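Local coordinates for lipid A deacylase PagL (PDB 2ERV), which removes the fatty acyl chain ester-linked at the 3 position of lipid A in the bacterial outer membrane, at residues P77-G82 / I108-K113. Sequence-based numbering, arbitrary orientation.
Sequences PFIEAG and IGAGLK. With CXE (pentaethylene glycol monodecyl ether), chain F; CXE (pentaethylene glycol monodecyl ether), chain E.
Phe78 and Gly111 face each other as an antiparallel hydrogen-bonded pair: Phe78 N donates a hydrogen bond to Gly111 O (2.9 Å), and Gly111 N donates one back to Phe78 O (3.0 Å). Two residues on, Glu80 N reaches Gly109 O at 2.8 Å from above the carbonyl plane, while the return bond from Gly109 N to Glu80 O is weak, bent to 129° at the hydrogen. Each of the four carbonyls also receives a CA-H...O contact, such as Ala110 CA to Phe78 O at 3.2 Å. The glycines suit the inward face because the Phe78 ring and Glu80 side chain lie where their CB atoms would be. With CG of Phe78 between its backbone N and carbonyl carbon (chi1 67°), one ring face covers Gly111, its N over the ring centre and its CA in a CH-pi contact 4.0 Å from the centroid. Glu80 likewise passes CG over Gly109 CA; Tyr40 OH hydrogen-bonds to its buried OE1, while OE2 makes a long, weak ion pair with Arg107 NH2. Pro77, Ile79, Ala81, Ile108, Ala110 and Leu112 form the outer, apolar face, where Ile79 CG2 meets Ala110 CB (4.1 Å) and detergent lies along the surface. This alternation of polar or aromatic interior with lipid-facing apolar exterior is characteristic of an outer-membrane beta-barrel wall.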
ATOM      1  N   PRO A  77       3.162  -9.807  15.309  1.00 25.57           N
ATOM      2  CA  PRO A  77       3.883  -8.861  14.468  1.00 24.38           C
ATOM      3  C   PRO A  77       4.040  -9.400  13.071  1.00 25.72           C
ATOM      4  O   PRO A  77       4.153 -10.639  12.892  1.00 24.17           O
ATOM      5  CB  PRO A  77       5.256  -8.750  15.120  1.00 24.74           C
ATOM      6  CG  PRO A  77       5.089  -9.346  16.583  1.00 26.45           C
ATOM      7  CD  PRO A  77       3.998 -10.377  16.391  1.00 24.09           C
ATOM      8  N   PHE A  78       4.078  -8.495  12.070  1.00 23.93           N
ATOM      9  CA  PHE A  78       4.255  -8.949  10.687  1.00 24.00           C
ATOM     10  C   PHE A  78       5.040  -7.920   9.911  1.00 23.61           C
ATOM     11  O   PHE A  78       5.030  -6.738  10.269  1.00 20.05           O
ATOM     12  CB  PHE A  78       2.901  -9.237   9.993  1.00 24.60           C
ATOM     13  CG  PHE A  78       2.038  -7.997   9.755  1.00 26.90           C
ATOM     14  CD1 PHE A  78       1.027  -7.669  10.657  1.00 28.65           C
ATOM     15  CD2 PHE A  78       2.211  -7.190   8.614  1.00 27.99           C
ATOM     16  CE1 PHE A  78       0.217  -6.545  10.450  1.00 29.26           C
ATOM     17  CE2 PHE A  78       1.406  -6.043   8.409  1.00 27.65           C
ATOM     18  CZ  PHE A  78       0.406  -5.729   9.321  1.00 28.40           C
ATOM     19  N   ILE A  79       5.720  -8.373   8.867  1.00 23.80           N
ATOM     20  CA  ILE A  79       6.268  -7.447   7.871  1.00 25.00           C
ATOM     21  C   ILE A  79       5.692  -7.823   6.502  1.00 24.37           C
ATOM     22  O   ILE A  79       5.307  -8.985   6.255  1.00 23.83           O
ATOM     23  CB  ILE A  79       7.808  -7.481   7.921  1.00 25.85           C
ATOM     24  CG1 ILE A  79       8.306  -8.928   7.913  1.00 27.30           C
ATOM     25  CG2 ILE A  79       8.266  -6.902   9.252  1.00 26.37           C
ATOM     26  CD1 ILE A  79       9.838  -9.051   7.791  1.00 29.41           C
ATOM     27  N   GLU A  80       5.562  -6.852   5.603  1.00 23.59           N
ATOM     28  CA  GLU A  80       5.016  -7.186   4.312  1.00 25.30           C
ATOM     29  C   GLU A  80       5.747  -6.450   3.175  1.00 23.87           C
ATOM     30  O   GLU A  80       6.397  -5.419   3.397  1.00 23.84           O
ATOM     31  CB  GLU A  80       3.501  -6.919   4.293  1.00 25.32           C
ATOM     32  CG  GLU A  80       3.149  -5.443   4.343  1.00 28.35           C
ATOM     33  CD  GLU A  80       1.651  -5.134   4.256  1.00 29.97           C
ATOM     34  OE1 GLU A  80       0.768  -5.967   4.649  1.00 32.16           O
ATOM     35  OE2 GLU A  80       1.357  -4.012   3.799  1.00 33.01           O
ATOM     36  N   ALA A  81       5.626  -6.983   1.966  1.00 23.73           N
ATOM     37  CA  ALA A  81       6.241  -6.390   0.744  1.00 22.82           C
ATOM     38  C   ALA A  81       5.468  -6.844  -0.451  1.00 22.75           C
ATOM     39  O   ALA A  81       5.089  -8.011  -0.540  1.00 20.67           O
ATOM     40  CB  ALA A  81       7.719  -6.882   0.575  1.00 23.66           C
ATOM     41  N   GLY A  82       5.251  -5.961  -1.424  1.00 22.88           N
ATOM     42  CA  GLY A  82       4.543  -6.447  -2.558  1.00 23.90           C
ATOM     43  C   GLY A  82       4.870  -5.549  -3.711  1.00 24.76           C
ATOM     44  O   GLY A  82       5.465  -4.492  -3.528  1.00 23.65           O
ATOM     45  N   ILE A 108       6.346  -1.674   1.056  1.00 23.47           N
ATOM     46  CA  ILE A 108       6.742  -2.436   2.264  1.00 23.82           C
ATOM     47  C   ILE A 108       5.923  -1.960   3.435  1.00 23.90           C
ATOM     48  O   ILE A 108       5.315  -0.898   3.376  1.00 25.56           O
ATOM     49  CB  ILE A 108       8.228  -2.268   2.603  1.00 24.25           C
ATOM     50  CG1 ILE A 108       8.587  -0.789   2.719  1.00 26.96           C
ATOM     51  CG2 ILE A 108       9.077  -2.903   1.545  1.00 27.86           C
ATOM     52  CD1 ILE A 108       9.845  -0.528   3.527  1.00 28.95           C
ATOM     53  N   GLY A 109       5.902  -2.722   4.516  1.00 23.27           N
ATOM     54  CA  GLY A 109       5.031  -2.402   5.618  1.00 21.77           C
ATOM     55  C   GLY A 109       5.390  -3.299   6.805  1.00 21.77           C
ATOM     56  O   GLY A 109       6.069  -4.331   6.643  1.00 21.47           O
ATOM     57  N   ALA A 110       4.891  -2.914   7.974  1.00 21.52           N
ATOM     58  CA  ALA A 110       5.057  -3.694   9.192  1.00 22.68           C
ATOM     59  C   ALA A 110       3.885  -3.349  10.115  1.00 23.77           C
ATOM     60  O   ALA A 110       3.332  -2.219  10.063  1.00 24.12           O
ATOM     61  CB  ALA A 110       6.417  -3.328   9.855  1.00 22.79           C
ATOM     62  N   GLY A 111       3.448  -4.303  10.923  1.00 23.59           N
ATOM     63  CA  GLY A 111       2.496  -3.956  11.947  1.00 23.80           C
ATOM     64  C   GLY A 111       2.150  -5.076  12.877  1.00 24.27           C
ATOM     65  O   GLY A 111       2.933  -5.996  13.090  1.00 23.97           O
ATOM     66  N   LEU A 112       0.969  -4.959  13.482  1.00 25.11           N
ATOM     67  CA  LEU A 112       0.506  -5.943  14.464  1.00 25.18           C
ATOM     68  C   LEU A 112      -0.822  -6.482  14.014  1.00 26.01           C
ATOM     69  O   LEU A 112      -1.738  -5.722  13.644  1.00 24.44           O
ATOM     70  CB  LEU A 112       0.345  -5.300  15.847  1.00 24.83           C
ATOM     71  CG  LEU A 112       1.582  -4.559  16.388  1.00 28.88           C
ATOM     72  CD1 LEU A 112       1.304  -3.773  17.726  1.00 29.02           C
ATOM     73  CD2 LEU A 112       2.726  -5.526  16.546  1.00 29.03           C
ATOM     74  N   LYS A 113      -0.938  -7.806  14.036  1.00 26.48           N
ATOM     75  CA  LYS A 113      -2.224  -8.381  13.775  1.00 27.41           C
ATOM     76  C   LYS A 113      -2.820  -8.938  15.074  1.00 28.45           C
ATOM     77  O   LYS A 113      -2.180  -9.740  15.747  1.00 27.21           O
ATOM     78  CB  LYS A 113      -2.141  -9.460  12.712  1.00 27.95           C
ATOM     79  CG  LYS A 113      -3.474 -10.260  12.624  1.00 31.29           C
ATOM     80  CD  LYS A 113      -4.111 -10.230  11.273  1.00 33.55           C
ATOM     81  CE  LYS A 113      -4.916 -11.502  11.079  1.00 39.73           C
ATOM     82  NZ  LYS A 113      -4.895 -11.874   9.658  1.00 39.54           N
TER
HETATM   83  O17 CXE F 700      12.660  -8.397  11.324  1.00 58.34           O
HETATM   84  C18 CXE F 700      12.795  -8.254  12.738  1.00 58.37           C
HETATM   85  C19 CXE F 700      11.833  -7.173  13.219  1.00 57.88           C
HETATM   86  O20 CXE F 700      10.545  -7.404  12.650  1.00 57.49           O
HETATM   87  C21 CXE F 700       9.633  -6.316  12.813  1.00 55.64           C
HETATM   88  C22 CXE F 700       8.450  -6.779  13.648  1.00 55.82           C
HETATM   89  O23 CXE F 700       7.253  -6.083  13.301  1.00 54.80           O
HETATM   90  C24 CXE F 700       7.125  -4.823  13.975  1.00 55.13           C
HETATM   91  C25 CXE F 700       5.681  -4.576  14.382  1.00 55.68           C
HETATM   92  O26 CXE F 700       5.454  -3.183  14.570  1.00 56.67           O
HETATM   93  C10 CXE E 600       0.345  13.841   8.832  1.00 62.60           C
HETATM   94  O11 CXE E 600       0.105  12.598   8.170  1.00 61.99           O
HETATM   95  C12 CXE E 600       1.227  11.732   8.306  1.00 60.35           C
HETATM   96  C13 CXE E 600       0.820  10.462   9.048  1.00 59.98           C
HETATM   97  O14 CXE E 600       1.554   9.385   8.471  1.00 57.22           O
HETATM   98  C15 CXE E 600       2.291   8.617   9.412  1.00 56.26           C
HETATM   99  C16 CXE E 600       3.581   8.170   8.759  1.00 53.55           C
HETATM  100  O17 CXE E 600       3.780   6.811   9.089  1.00 53.93           O
HETATM  101  C18 CXE E 600       5.157   6.448   9.095  1.00 54.67           C
HETATM  102  C19 CXE E 600       5.420   5.341   8.086  1.00 54.82           C
HETATM  103  O20 CXE E 600       6.640   5.644   7.409  1.00 57.87           O
HETATM  104  C21 CXE E 600       7.670   4.659   7.563  1.00 57.00           C
HETATM  105  C22 CXE E 600       7.155   3.333   7.035  1.00 54.47           C
HETATM  106  O23 CXE E 600       8.216   2.391   6.910  1.00 55.68           O
HETATM  107  C24 CXE E 600       7.689   1.091   6.664  1.00 51.37           C
HETATM  108  C25 CXE E 600       8.421   0.170   7.612  1.00 53.11           C
HETATM  109  O26 CXE E 600       8.513  -1.101   7.006  1.00 55.90           O